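Adenine phosphoribosyltransferase (Leishmania donovani, PDB 1QB7) probably catalyses the salvage of adenine, transferring a phosphoribosyl group from 5-phospho-alpha-D-ribose 1-diphosphate to the base to give AMP and diphosphate. Local coordinates at residues A[179-182]-A[183-186]; A[4-7]-A[8-11]; A[154-157]-A[158-161]; A[59-62]-A[63-67]; A[10-13]-A[14-18]. All coordinates share one frame; numbering follows the deposited sequence.

In the fold
From the N terminus, contact 2 closes the tight hairpin joining strands 2-4 and 9-12. Contact 5 overlaps it at Phe10 and Leu11 and turns the chain from strand 9-12 into helix 17-25. Contact 4 lies within helix 51-67 and meets contact 5 where Phe60 touches Leu12, His16 and Leu18. Contact 3 lies within helix 152-163, which leads from the nucleotide-binding loop; contact 1 starts helix 182-192. Ile186 ties contacts 1 and 3 by packing on Ala154 and Leu158, while Ala183 and Glu184 bring contact 1 against the hairpin at Ser9 and Ser6. All five are local, and none nests in or crosses another.

Contact 1: residues A[179-182]-A[183-186]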
loop_
_atom_site.group_PDB
_atom_site.type_symbol
_atom_site.label_atom_id
_atom_site.label_comp_id
_atom_site.label_asym_id
_atom_site.label_seq_id
_atom_site.Cartn_x
_atom_site.Cartn_y
_atom_site.Cartn_z
ATOM N N PHE A 179 -20.246 -3.565 -15.156
ATOM C CA PHE A 179 -21.310 -2.612 -15.442
ATOM C C PHE A 179 -20.759 -1.243 -15.827
ATOM O O PHE A 179 -21.355 -0.532 -16.635
ATOM C CB PHE A 179 -22.233 -2.478 -14.231
ATOM C CG PHE A 179 -23.374 -1.528 -14.440
ATOM C CD1 PHE A 179 -24.496 -1.918 -15.163
ATOM C CD2 PHE A 179 -23.331 -0.242 -13.914
ATOM C CE1 PHE A 179 -25.559 -1.039 -15.360
ATOM C CE2 PHE A 179 -24.390 0.645 -14.106
ATOM C CZ PHE A 179 -25.508 0.243 -14.829
ATOM N N LEU A 180 -19.622 -0.878 -15.243
ATOM C CA LEU A 180 -18.996 0.410 -15.510
ATOM C C LEU A 180 -18.213 0.471 -16.822
ATOM O O LEU A 180 -17.672 1.517 -17.179
ATOM C CB LEU A 180 -18.127 0.820 -14.325
ATOM C CG LEU A 180 -18.933 1.097 -13.054
ATOM C CD1 LEU A 180 -18.015 1.218 -11.850
ATOM C CD2 LEU A 180 -19.761 2.365 -13.243
ATOM N N LYS A 181 -18.137 -0.661 -17.516
ATOM C CA LYS A 181 -17.478 -0.766 -18.823
ATOM C C LYS A 181 -16.108 -0.097 -19.018
ATOM O O LYS A 181 -15.815 0.427 -20.093
ATOM C CB LYS A 181 -18.450 -0.301 -19.917
ATOM C CG LYS A 181 -19.680 -1.187 -20.058
ATOM C CD LYS A 181 -20.793 -0.487 -20.812
ATOM C CE LYS A 181 -22.029 -1.369 -20.894
ATOM N NZ LYS A 181 -23.218 -0.615 -21.392
ATOM N N ALA A 182 -15.255 -0.173 -17.999
ATOM C CA ALA A 182 -13.919 0.418 -18.062
ATOM C C ALA A 182 -13.082 -0.157 -19.206
ATOM O O ALA A 182 -12.465 0.593 -19.963
ATOM C CB ALA A 182 -13.197 0.227 -16.734
ATOM N N ALA A 183 -13.047 -1.484 -19.320
ATOM C CA ALA A 183 -12.284 -2.137 -20.383
ATOM C C ALA A 183 -12.828 -1.758 -21.758
ATOM O O ALA A 183 -12.058 -1.416 -22.656
ATOM C CB ALA A 183 -12.296 -3.650 -20.204
ATOM N N GLU A 184 -14.153 -1.801 -21.908
ATOM C CA GLU A 184 -14.814 -1.450 -23.163
ATOM C C GLU A 184 -14.440 -0.024 -23.592
ATOM O O GLU A 184 -14.041 0.199 -24.732
ATOM C CB GLU A 184 -16.342 -1.545 -23.015
ATOM C CG GLU A 184 -17.015 -2.658 -23.820
ATOM C CD GLU A 184 -16.951 -4.018 -23.145
ATOM O OE1 GLU A 184 -18.005 -4.680 -23.047
ATOM O OE2 GLU A 184 -18.854 0.272 -23.602
ATOM N N LYS A 185 -14.563 0.932 -22.672
ATOM C CA LYS A 185 -14.249 2.334 -22.957
ATOM C C LYS A 185 -12.779 2.583 -23.288
ATOM O O LYS A 185 -12.463 3.336 -24.208
ATOM C CB LYS A 185 -14.677 3.217 -21.791
ATOM C CG LYS A 185 -16.165 3.162 -21.514
ATOM C CD LYS A 185 -16.530 4.010 -20.320
ATOM C CE LYS A 185 -18.016 3.929 -20.051
ATOM N NZ LYS A 185 -18.403 4.865 -18.960
ATOM N N ILE A 186 -11.878 1.952 -22.536
ATOM C CA ILE A 186 -10.450 2.110 -22.776
ATOM C C ILE A 186 -10.071 1.503 -24.125
ATOM O O ILE A 186 -9.252 2.057 -24.850
ATOM C CB ILE A 186 -9.617 1.495 -21.620
ATOM C CG1 ILE A 186 -9.797 2.347 -20.356
ATOM C CG2 ILE A 186 -8.147 1.398 -21.999
ATOM C CD1 ILE A 186 -9.171 1.763 -19.105
HETATM O O HOH W 1 -17.418 3.995 -15.912
#
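Lys185 N donates to Lys181 O over 2.9 Å, and the N-H...O angle of 168° makes this a nearly straight bond. Ile186 N repeats the i to i+4 pattern one residue on, reaching Ala182 O at 3.0 Å. Together they define the first turn of a helix for which Lys181 is the N-cap. Lys181 itself has positive phi and psi, the local evidence for a sharp change of direction between the 3-10 segment at 179-180 and the helix.

A water extends the polar set: it donates to Leu180 O at 2.8 Å and weakly accepts from Lys185 NZ. The lysine reaches there because its CG lies beside its own backbone N (chi1 -61°) and the rest of the chain is extended. In that course CG passes 3.1 Å from Lys181 O, while CE comes near Leu180 O, so the aliphatic part runs alongside the two carbonyls.

On the exposed flank Glu184 CB and Lys181 CB meet at 3.9 Å. On the buried flank Ile186 CG1 lies against the Ala182 carbonyl, and its side chain continues onto Phe199, Ala154 and Leu158. Leu180 touches Ala149, a residue of the adenine pocket. The arrangement is that of a helix start, with Lys181 in the N-cap position, placed where the 3-10 segment before it borders the base-binding site of a phosphoribosyltransferase.

Contact 2: residues A[4-7]-A[8-11]; sequences EVSP and NSFL
Ser6 and Ser9 turn their hydroxyls to a common water through different first torsions: Ser6 OG stands between its backbone N and carbonyl carbon (chi1 72°), whereas Ser9 OG is opposite its N (chi1 -173°). The water lies 2.8 Å from Ser6 OG and equally far from Ser9 OG, joining two hydroxyls that are 3.9 Å apart. The motif is a tight antiparallel hairpin with a type II turn from Ser6 to Ser9, Pro7 and Asn8 occupying its corners; Asn8 has the positive phi expected of the second corner.

Ser9 N closes the turn on Ser6 O at 3.0 Å, approaching from above the carbonyl plane. The carbonyl O of Ser9 turns to the same partner segment and accepts from Val5 N, with an N-H...O angle of only 136°. Val5 and Ser6 thus both face Ser9, which makes a classic beta bulge and shifts the register by one before Glu4 pairs with Phe10. Glu4 CA also directs a C-H toward Ser9 O.

Side chains follow the two faces. Glu4 CG lies over one face of the Phe10 ring, with CB 3.7 Å from Phe10 CE2; Lys198 adds a cation-pi contact to this ring. Beyond the hairpin, Ser9 rests on Ala183 and Ser6 on Glu184, both of helix 182-192. At the bulge, Val5 CG1 meets Leu11 CB at 3.8 Å.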
loop_
_atom_site.group_PDB
_atom_site.type_symbol
_atom_site.label_atom_id
_atom_site.label_comp_id
_atom_site.label_asym_id
_atom_site.label_seq_id
_atom_site.Cartn_x
_atom_site.Cartn_y
_atom_site.Cartn_z
ATOM N N GLU A 4 -12.475 -15.053 -21.978
ATOM C CA GLU A 4 -12.697 -13.752 -22.596
ATOM C C GLU A 4 -14.170 -13.355 -22.545
ATOM O O GLU A 4 -14.969 -13.823 -23.349
ATOM C CB GLU A 4 -12.226 -13.777 -24.048
ATOM C CG GLU A 4 -12.312 -12.431 -24.734
ATOM C CD GLU A 4 -12.021 -12.509 -26.216
ATOM O OE1 GLU A 4 -11.109 -13.264 -26.610
ATOM O OE2 GLU A 4 -12.704 -11.812 -26.991
ATOM N N VAL A 5 -14.520 -12.475 -21.612
ATOM C CA VAL A 5 -15.900 -12.017 -21.457
ATOM C C VAL A 5 -16.290 -10.942 -22.470
ATOM O O VAL A 5 -17.469 -10.739 -22.754
ATOM C CB VAL A 5 -16.172 -11.532 -20.020
ATOM C CG1 VAL A 5 -15.969 -12.674 -19.058
ATOM C CG2 VAL A 5 -15.266 -10.365 -19.654
ATOM N N SER A 6 -15.287 -10.248 -22.989
ATOM C CA SER A 6 -15.451 -9.210 -24.002
ATOM C C SER A 6 -14.042 -9.046 -24.572
ATOM O O SER A 6 -13.073 -9.525 -23.971
ATOM C CB SER A 6 -15.984 -7.902 -23.398
ATOM O OG SER A 6 -15.009 -7.235 -22.623
ATOM N N PRO A 7 -13.902 -8.392 -25.741
ATOM C CA PRO A 7 -12.586 -8.196 -26.369
ATOM C C PRO A 7 -11.459 -7.776 -25.418
ATOM O O PRO A 7 -11.537 -6.732 -24.776
ATOM C CB PRO A 7 -12.871 -7.119 -27.408
ATOM C CG PRO A 7 -14.283 -7.431 -27.818
ATOM C CD PRO A 7 -14.955 -7.691 -26.498
ATOM N N ASN A 8 -10.439 -8.626 -25.307
ATOM C CA ASN A 8 -9.276 -8.364 -24.455
ATOM C C ASN A 8 -9.562 -8.086 -22.986
ATOM O O ASN A 8 -8.841 -7.337 -22.321
ATOM C CB ASN A 8 -8.426 -7.234 -25.034
ATOM C CG ASN A 8 -7.397 -7.737 -26.002
ATOM O OD1 ASN A 8 -7.278 -7.232 -27.119
ATOM N ND2 ASN A 8 -6.641 -8.748 -25.584
ATOM N N SER A 9 -10.621 -8.695 -22.485
ATOM C CA SER A 9 -10.994 -8.544 -21.097
ATOM C C SER A 9 -11.306 -9.958 -20.627
ATOM O O SER A 9 -12.228 -10.597 -21.128
ATOM C CB SER A 9 -12.200 -7.625 -20.977
ATOM O OG SER A 9 -12.466 -7.342 -19.620
ATOM N N PHE A 10 -10.487 -10.458 -19.706
ATOM C CA PHE A 10 -10.621 -11.820 -19.198
ATOM C C PHE A 10 -11.019 -11.940 -17.734
ATOM O O PHE A 10 -10.607 -11.144 -16.891
ATOM C CB PHE A 10 -9.319 -12.592 -19.435
ATOM C CG PHE A 10 -8.868 -12.593 -20.871
ATOM C CD1 PHE A 10 -8.255 -11.472 -21.425
ATOM C CD2 PHE A 10 -9.068 -13.710 -21.677
ATOM C CE1 PHE A 10 -7.848 -11.464 -22.759
ATOM C CE2 PHE A 10 -8.664 -13.708 -23.013
ATOM C CZ PHE A 10 -8.055 -12.583 -23.554
ATOM N N LEU A 11 -11.805 -12.969 -17.441
ATOM C CA LEU A 11 -12.271 -13.229 -16.089
ATOM C C LEU A 11 -11.920 -14.658 -15.704
ATOM O O LEU A 11 -12.125 -15.584 -16.488
ATOM C CB LEU A 11 -13.782 -13.031 -16.014
ATOM C CG LEU A 11 -14.459 -13.298 -14.673
ATOM C CD1 LEU A 11 -13.958 -12.317 -13.611
ATOM C CD2 LEU A 11 -15.960 -13.167 -14.862
HETATM O O HOH W 2 -14.851 -5.996 -20.110
#

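Contact 3: residues A[154-157]-A[158-161]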
loop_
_atom_site.group_PDB
_atom_site.type_symbol
_atom_site.label_atom_id
_atom_site.label_comp_id
_atom_site.label_asym_id
_atom_site.label_seq_id
_atom_site.Cartn_x
_atom_site.Cartn_y
_atom_site.Cartn_z
ATOM N N ALA A 154 -6.465 3.384 -14.330
ATOM C CA ALA A 154 -5.933 2.366 -15.237
ATOM C C ALA A 154 -5.385 3.077 -16.473
ATOM O O ALA A 154 -4.283 2.769 -16.943
ATOM C CB ALA A 154 -7.025 1.358 -15.632
ATOM N N LEU A 155 -6.146 4.056 -16.963
ATOM C CA LEU A 155 -5.745 4.838 -18.123
ATOM C C LEU A 155 -4.487 5.647 -17.799
ATOM O O LEU A 155 -3.608 5.792 -18.653
ATOM C CB LEU A 155 -6.878 5.762 -18.586
ATOM C CG LEU A 155 -6.533 6.717 -19.745
ATOM C CD1 LEU A 155 -6.180 5.941 -21.010
ATOM C CD2 LEU A 155 -7.696 7.655 -20.010
ATOM N N SER A 156 -4.397 6.174 -16.579
ATOM C CA SER A 156 -3.200 6.926 -16.186
ATOM C C SER A 156 -1.984 6.004 -16.236
ATOM O O SER A 156 -0.898 6.403 -16.671
ATOM C CB SER A 156 -3.352 7.505 -14.783
ATOM O OG SER A 156 -4.064 8.726 -14.832
ATOM N N GLY A 157 -2.196 4.759 -15.817
ATOM C CA GLY A 157 -1.137 3.767 -15.826
ATOM C C GLY A 157 -0.648 3.505 -17.234
ATOM O O GLY A 157 0.554 3.474 -17.472
ATOM N N LEU A 158 -1.579 3.342 -18.170
ATOM C CA LEU A 158 -1.242 3.092 -19.570
ATOM C C LEU A 158 -0.447 4.259 -20.153
ATOM O O LEU A 158 0.561 4.058 -20.817
ATOM C CB LEU A 158 -2.516 2.864 -20.395
ATOM C CG LEU A 158 -3.463 1.764 -19.895
ATOM C CD1 LEU A 158 -4.722 1.715 -20.750
ATOM C CD2 LEU A 158 -2.758 0.426 -19.899
ATOM N N GLN A 159 -0.887 5.481 -19.876
ATOM C CA GLN A 159 -0.206 6.668 -20.379
ATOM C C GLN A 159 1.225 6.758 -19.860
ATOM O O GLN A 159 2.151 7.032 -20.619
ATOM C CB GLN A 159 -0.974 7.930 -19.981
ATOM C CG GLN A 159 -2.342 8.057 -20.631
ATOM C CD GLN A 159 -3.127 9.252 -20.123
ATOM O OE1 GLN A 159 -2.906 9.733 -19.009
ATOM N NE2 GLN A 159 -4.069 9.725 -20.933
ATOM N N LEU A 160 1.392 6.526 -18.561
ATOM C CA LEU A 160 2.702 6.598 -17.926
ATOM C C LEU A 160 3.671 5.552 -18.466
ATOM O O LEU A 160 4.845 5.848 -18.690
ATOM C CB LEU A 160 2.558 6.498 -16.403
ATOM C CG LEU A 160 1.858 7.691 -15.736
ATOM C CD1 LEU A 160 1.494 7.359 -14.300
ATOM C CD2 LEU A 160 2.735 8.943 -15.814
ATOM N N VAL A 161 3.177 4.338 -18.701
ATOM C CA VAL A 161 4.012 3.266 -19.242
ATOM C C VAL A 161 4.398 3.576 -20.697
ATOM O O VAL A 161 5.556 3.427 -21.078
ATOM C CB VAL A 161 3.310 1.884 -19.138
ATOM C CG1 VAL A 161 4.151 0.812 -19.816
ATOM C CG2 VAL A 161 3.088 1.513 -17.678
HETATM O O HOH W 3 -4.961 9.704 -17.177
#
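Leu158 and Val161 fold back over the carbonyls of Ala154 and Gly157 on the buried side, while Leu155 and Gln159 meet on a partly exposed side. The segments are successive turns of helix 152-163, which makes the beta-alpha-beta crossover between parallel strands 140-145 and 167-173. It follows the loop between the magnesium ligands Asp145, ending strand 140-145, and Thr153, in the helix's first turn.

Four i to i+4 bonds of 3.0 Å, from Leu158 N to Ala154 O through Val161 N to Gly157 O, have N-H...O angles of 156° to 164° and show a regular alpha helix over these two turns. On the buried side Leu158 CG is 3.2 Å from Ala154 O, and Val161 CG2 approaches Gly157 O as closely. Leu158 and Val161 then pack on Val168 and Leu143 of the sheet, and Ala154 and Leu158 touch Ile186 of helix 182-192.

Carbon-to-carbonyl spacing is similar on the partly exposed side (Gln159 CG to Leu155 O, 3.3 Å); only the side-chain ends are wider apart, Leu155 CG lying 4.1 Å from Gln159 NE2. Gln159, with CG beside its backbone N (chi1 -66°) and its chain extended, carries the amide back toward Ser156. Glu114 N is the stronger partner of its OE1, as Ser113 OG is of the Ser156 hydroxyl. A water also bridges the two side chains, 2.7 Å from Ser156 OG and 2.8 Å from Gln159 OE1.

Contact 4: residues A[59-62]-A[63-67]; sequences DFLV and QRYRA
Val62 CG1 lies over one face of the Arg66 guanidinium, 3.4 Å above its plane and displaced toward the rim, with NH1 the closest atom. The two side chains run alongside each other in the same direction, and Arg66 NH2 hydrogen-bonds to Glu92 O of helix 86-93. The Tyr65 ring carries Arg64 CG over one face, near the rim. Leu61 CD2 comes in plane at the edge of the Phe60 ring, which also makes an edge-to-face contact with His16.

Tyr65 is pressed closely onto the preceding turn: its CD2 is 2.9 Å from Leu61 O, approached obliquely, and CE2 is 4.0 Å from Leu61 CB. Its CG stands beside the backbone N (chi1 -57°), which lays the ring back along Leu61 and carries OH to a hydrogen bond with Glu170 OE2, outside the two segments. Arg64 NE forms a salt bridge with the same Glu170 oxygen, so two side chains of adjacent residues grip one outside atom.

All this rides on the last turns of helix 51-67, which packs on helix 86-93 in the phosphoribosyltransferase fold. Arg64 N donates to Phe60 O at 2.9 Å, and Tyr65 N to Leu61 O at 3.0 Å with an N-H...O angle of 164°. On the exposed flank Gln63 lays its extended side chain back along the preceding turn. There Gln63 CG passes 3.1 Å from Asp59 O, while Gln63 NE2 is 4.1 Å from Asp59 CB.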
loop_
_atom_site.group_PDB
_atom_site.type_symbol
_atom_site.label_atom_id
_atom_site.label_comp_id
_atom_site.label_asym_id
_atom_site.label_seq_id
_atom_site.Cartn_x
_atom_site.Cartn_y
_atom_site.Cartn_z
ATOM N N ASP A 59 -0.014 -16.674 -4.683
ATOM C CA ASP A 59 0.398 -17.900 -5.370
ATOM C C ASP A 59 -0.017 -17.932 -6.835
ATOM O O ASP A 59 0.788 -18.257 -7.703
ATOM C CB ASP A 59 -0.166 -19.141 -4.666
ATOM C CG ASP A 59 0.466 -19.390 -3.314
ATOM O OD1 ASP A 59 1.569 -18.878 -3.050
ATOM O OD2 ASP A 59 -0.145 -20.119 -2.509
ATOM N N PHE A 60 -1.274 -17.593 -7.099
ATOM C CA PHE A 60 -1.803 -17.599 -8.454
ATOM C C PHE A 60 -1.066 -16.645 -9.399
ATOM O O PHE A 60 -0.585 -17.060 -10.454
ATOM C CB PHE A 60 -3.305 -17.290 -8.442
ATOM C CG PHE A 60 -3.943 -17.339 -9.804
ATOM C CD1 PHE A 60 -4.454 -18.535 -10.306
ATOM C CD2 PHE A 60 -3.991 -16.201 -10.607
ATOM C CE1 PHE A 60 -4.999 -18.599 -11.589
ATOM C CE2 PHE A 60 -4.534 -16.255 -11.893
ATOM C CZ PHE A 60 -5.037 -17.461 -12.382
ATOM N N LEU A 61 -0.970 -15.372 -9.017
ATOM C CA LEU A 61 -0.307 -14.375 -9.856
ATOM C C LEU A 61 1.189 -14.625 -10.033
ATOM O O LEU A 61 1.734 -14.409 -11.116
ATOM C CB LEU A 61 -0.593 -12.964 -9.337
ATOM C CG LEU A 61 -2.074 -12.580 -9.476
ATOM C CD1 LEU A 61 -2.345 -11.207 -8.877
ATOM C CD2 LEU A 61 -2.481 -12.607 -10.941
ATOM N N VAL A 62 1.852 -15.107 -8.985
ATOM C CA VAL A 62 3.276 -15.417 -9.087
ATOM C C VAL A 62 3.456 -16.531 -10.129
ATOM O O VAL A 62 4.294 -16.417 -11.025
ATOM C CB VAL A 62 3.867 -15.846 -7.716
ATOM C CG1 VAL A 62 5.247 -16.470 -7.900
ATOM C CG2 VAL A 62 3.966 -14.633 -6.789
ATOM N N GLN A 63 2.633 -17.577 -10.038
ATOM C CA GLN A 63 2.696 -18.694 -10.985
ATOM C C GLN A 63 2.430 -18.196 -12.396
ATOM O O GLN A 63 3.112 -18.583 -13.346
ATOM C CB GLN A 63 1.678 -19.770 -10.619
ATOM C CG GLN A 63 2.069 -20.576 -9.394
ATOM C CD GLN A 63 0.893 -21.290 -8.754
ATOM O OE1 GLN A 63 -0.202 -21.341 -9.321
ATOM N NE2 GLN A 63 1.109 -21.830 -7.554
ATOM N N ARG A 64 1.468 -17.290 -12.515
ATOM C CA ARG A 64 1.116 -16.732 -13.804
ATOM C C ARG A 64 2.302 -16.048 -14.466
ATOM O O ARG A 64 2.636 -16.350 -15.611
ATOM C CB ARG A 64 -0.036 -15.741 -13.657
ATOM C CG ARG A 64 -0.401 -15.052 -14.944
ATOM C CD ARG A 64 -1.559 -14.115 -14.736
ATOM N NE ARG A 64 -1.930 -13.438 -15.973
ATOM C CZ ARG A 64 -2.600 -14.006 -16.973
ATOM N NH1 ARG A 64 -2.987 -15.271 -16.886
ATOM N NH2 ARG A 64 -2.890 -13.299 -18.059
ATOM N N TYR A 65 2.968 -15.164 -13.732
ATOM C CA TYR A 65 4.089 -14.431 -14.300
ATOM C C TYR A 65 5.374 -15.228 -14.502
ATOM O O TYR A 65 6.148 -14.922 -15.407
ATOM C CB TYR A 65 4.307 -13.125 -13.534
ATOM C CG TYR A 65 3.055 -12.268 -13.550
ATOM C CD1 TYR A 65 2.435 -11.943 -14.757
ATOM C CD2 TYR A 65 2.442 -11.858 -12.365
ATOM C CE1 TYR A 65 1.235 -11.239 -14.790
ATOM C CE2 TYR A 65 1.233 -11.152 -12.386
ATOM C CZ TYR A 65 0.637 -10.851 -13.603
ATOM O OH TYR A 65 -0.570 -10.192 -13.642
ATOM N N ARG A 66 5.581 -16.264 -13.687
ATOM C CA ARG A 66 6.758 -17.132 -13.820
ATOM C C ARG A 66 6.616 -17.978 -15.084
ATOM O O ARG A 66 7.604 -18.312 -15.739
ATOM C CB ARG A 66 6.913 -18.055 -12.604
ATOM C CG ARG A 66 7.569 -17.389 -11.415
ATOM C CD ARG A 66 7.867 -18.371 -10.287
ATOM N NE ARG A 66 8.579 -17.708 -9.191
ATOM C CZ ARG A 66 8.448 -18.016 -7.902
ATOM N NH1 ARG A 66 7.632 -18.993 -7.531
ATOM N NH2 ARG A 66 9.092 -17.312 -6.976
ATOM N N ALA A 67 5.371 -18.307 -15.419
ATOM C CA ALA A 67 5.056 -19.099 -16.597
ATOM C C ALA A 67 4.973 -18.232 -17.854
ATOM O O ALA A 67 5.055 -18.737 -18.976
ATOM C CB ALA A 67 3.738 -19.837 -16.385
#

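Contact 5: residues A[10-13]-A[14-18]; sequences FLLD and DSHAL
Asp13 and Ser15 are joined by two hydrogen bonds to a single carboxylate oxygen in the turn that leads from strand 9-12 into helix 17-25. A type I beta turn from Asp13 to His16 is combined here with an Asx turn at Asp13 and an N-cap at His16.

Of the polar contacts, Ser15 OG donates to Asp13 OD2 at 2.6 Å, nearly in line with the C-O bond. Ser15 N reaches the same oxygen at 3.2 Å from well above the carboxylate plane, and this bond closes the Asx turn. The aspartate comes within range because its CG is opposite the backbone N (chi1 178°). The beta turn is closed in the backbone by His16 N to Asp13 O, 3.1 Å. A water accepts from Asp14 N and is only weakly tied to Asp13 OD1.

Two like charges lie near each other without touching: Asp13 OD1 and Asp14 OD1 are 4.6 Å apart, which is probably mildly repulsive, and a long, weak ion pair of Lys3 with the former may offset part of it.

Apolar packing centres on Leu12, whose CG is 4.0 Å from His16 CB. Its CD2 meets Leu18 CD2, the two leucines crossing at about a right angle, and Phe60 of helix 51-67 touches both. Helix capping comes from His16, whose ND1 accepts Leu18 N in the ring plane at 2.9 Å, with an N-H...N angle of 163°.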
loop_
_atom_site.group_PDB
_atom_site.type_symbol
_atom_site.label_atom_id
_atom_site.label_comp_id
_atom_site.label_asym_id
_atom_site.label_seq_id
_atom_site.Cartn_x
_atom_site.Cartn_y
_atom_site.Cartn_z
ATOM N N PHE A 10 -10.487 -10.458 -19.706
ATOM C CA PHE A 10 -10.621 -11.820 -19.198
ATOM C C PHE A 10 -11.019 -11.940 -17.734
ATOM O O PHE A 10 -10.607 -11.144 -16.891
ATOM C CB PHE A 10 -9.319 -12.592 -19.435
ATOM C CG PHE A 10 -8.868 -12.593 -20.871
ATOM C CD1 PHE A 10 -8.255 -11.472 -21.425
ATOM C CD2 PHE A 10 -9.068 -13.710 -21.677
ATOM C CE1 PHE A 10 -7.848 -11.464 -22.759
ATOM C CE2 PHE A 10 -8.664 -13.708 -23.013
ATOM C CZ PHE A 10 -8.055 -12.583 -23.554
ATOM N N LEU A 11 -11.805 -12.969 -17.441
ATOM C CA LEU A 11 -12.271 -13.229 -16.089
ATOM C C LEU A 11 -11.920 -14.658 -15.704
ATOM O O LEU A 11 -12.125 -15.584 -16.488
ATOM C CB LEU A 11 -13.782 -13.031 -16.014
ATOM C CG LEU A 11 -14.459 -13.298 -14.673
ATOM C CD1 LEU A 11 -13.958 -12.317 -13.611
ATOM C CD2 LEU A 11 -15.960 -13.167 -14.862
ATOM N N LEU A 12 -11.359 -14.827 -14.511
ATOM C CA LEU A 12 -10.988 -16.144 -14.023
ATOM C C LEU A 12 -12.248 -17.007 -13.935
ATOM O O LEU A 12 -13.282 -16.559 -13.444
ATOM C CB LEU A 12 -10.330 -16.027 -12.647
ATOM C CG LEU A 12 -9.803 -17.322 -12.029
ATOM C CD1 LEU A 12 -8.746 -17.935 -12.936
ATOM C CD2 LEU A 12 -9.244 -17.052 -10.638
ATOM N N ASP A 13 -12.176 -18.220 -14.472
ATOM C CA ASP A 13 -13.311 -19.135 -14.443
ATOM C C ASP A 13 -13.708 -19.350 -12.978
ATOM O O ASP A 13 -12.858 -19.667 -12.143
ATOM C CB ASP A 13 -12.917 -20.448 -15.129
ATOM C CG ASP A 13 -14.018 -21.476 -15.094
ATOM O OD1 ASP A 13 -14.967 -21.373 -15.897
ATOM O OD2 ASP A 13 -13.931 -22.392 -14.259
ATOM N N ASP A 14 -14.996 -19.182 -12.674
ATOM C CA ASP A 14 -15.492 -19.296 -11.296
ATOM C C ASP A 14 -15.369 -20.627 -10.566
ATOM O O ASP A 14 -15.698 -20.718 -9.379
ATOM C CB ASP A 14 -16.921 -18.745 -11.166
ATOM C CG ASP A 14 -17.950 -19.533 -11.965
ATOM O OD1 ASP A 14 -17.727 -20.723 -12.285
ATOM O OD2 ASP A 14 -19.011 -18.944 -12.259
ATOM N N SER A 15 -14.909 -21.657 -11.268
ATOM C CA SER A 15 -14.738 -22.962 -10.647
ATOM C C SER A 15 -13.403 -23.002 -9.903
ATOM O O SER A 15 -13.224 -23.801 -8.976
ATOM C CB SER A 15 -14.781 -24.072 -11.701
ATOM O OG SER A 15 -13.561 -24.129 -12.416
ATOM N N HIS A 16 -12.484 -22.112 -10.293
ATOM C CA HIS A 16 -11.156 -22.036 -9.687
ATOM C C HIS A 16 -11.235 -21.781 -8.187
ATOM O O HIS A 16 -12.070 -21.005 -7.731
ATOM C CB HIS A 16 -10.334 -20.932 -10.349
ATOM C CG HIS A 16 -8.864 -21.051 -10.101
ATOM N ND1 HIS A 16 -8.291 -20.769 -8.881
ATOM C CD2 HIS A 16 -7.853 -21.448 -10.908
ATOM C CE1 HIS A 16 -6.989 -20.989 -8.948
ATOM N NE2 HIS A 16 -6.698 -21.401 -10.168
ATOM N N ALA A 17 -10.370 -22.448 -7.427
ATOM C CA ALA A 17 -10.337 -22.296 -5.976
ATOM C C ALA A 17 -10.172 -20.829 -5.540
ATOM O O ALA A 17 -10.766 -20.403 -4.549
ATOM C CB ALA A 17 -9.226 -23.161 -5.381
ATOM N N LEU A 18 -9.381 -20.062 -6.286
ATOM C CA LEU A 18 -9.158 -18.653 -5.971
ATOM C C LEU A 18 -10.435 -17.826 -6.145
ATOM O O LEU A 18 -10.739 -16.955 -5.323
ATOM C CB LEU A 18 -8.033 -18.077 -6.841
ATOM C CG LEU A 18 -7.806 -16.557 -6.797
ATOM C CD1 LEU A 18 -7.568 -16.071 -5.367
ATOM C CD2 LEU A 18 -6.635 -16.196 -7.690
HETATM O O HOH W 4 -16.678 -18.571 -14.803
#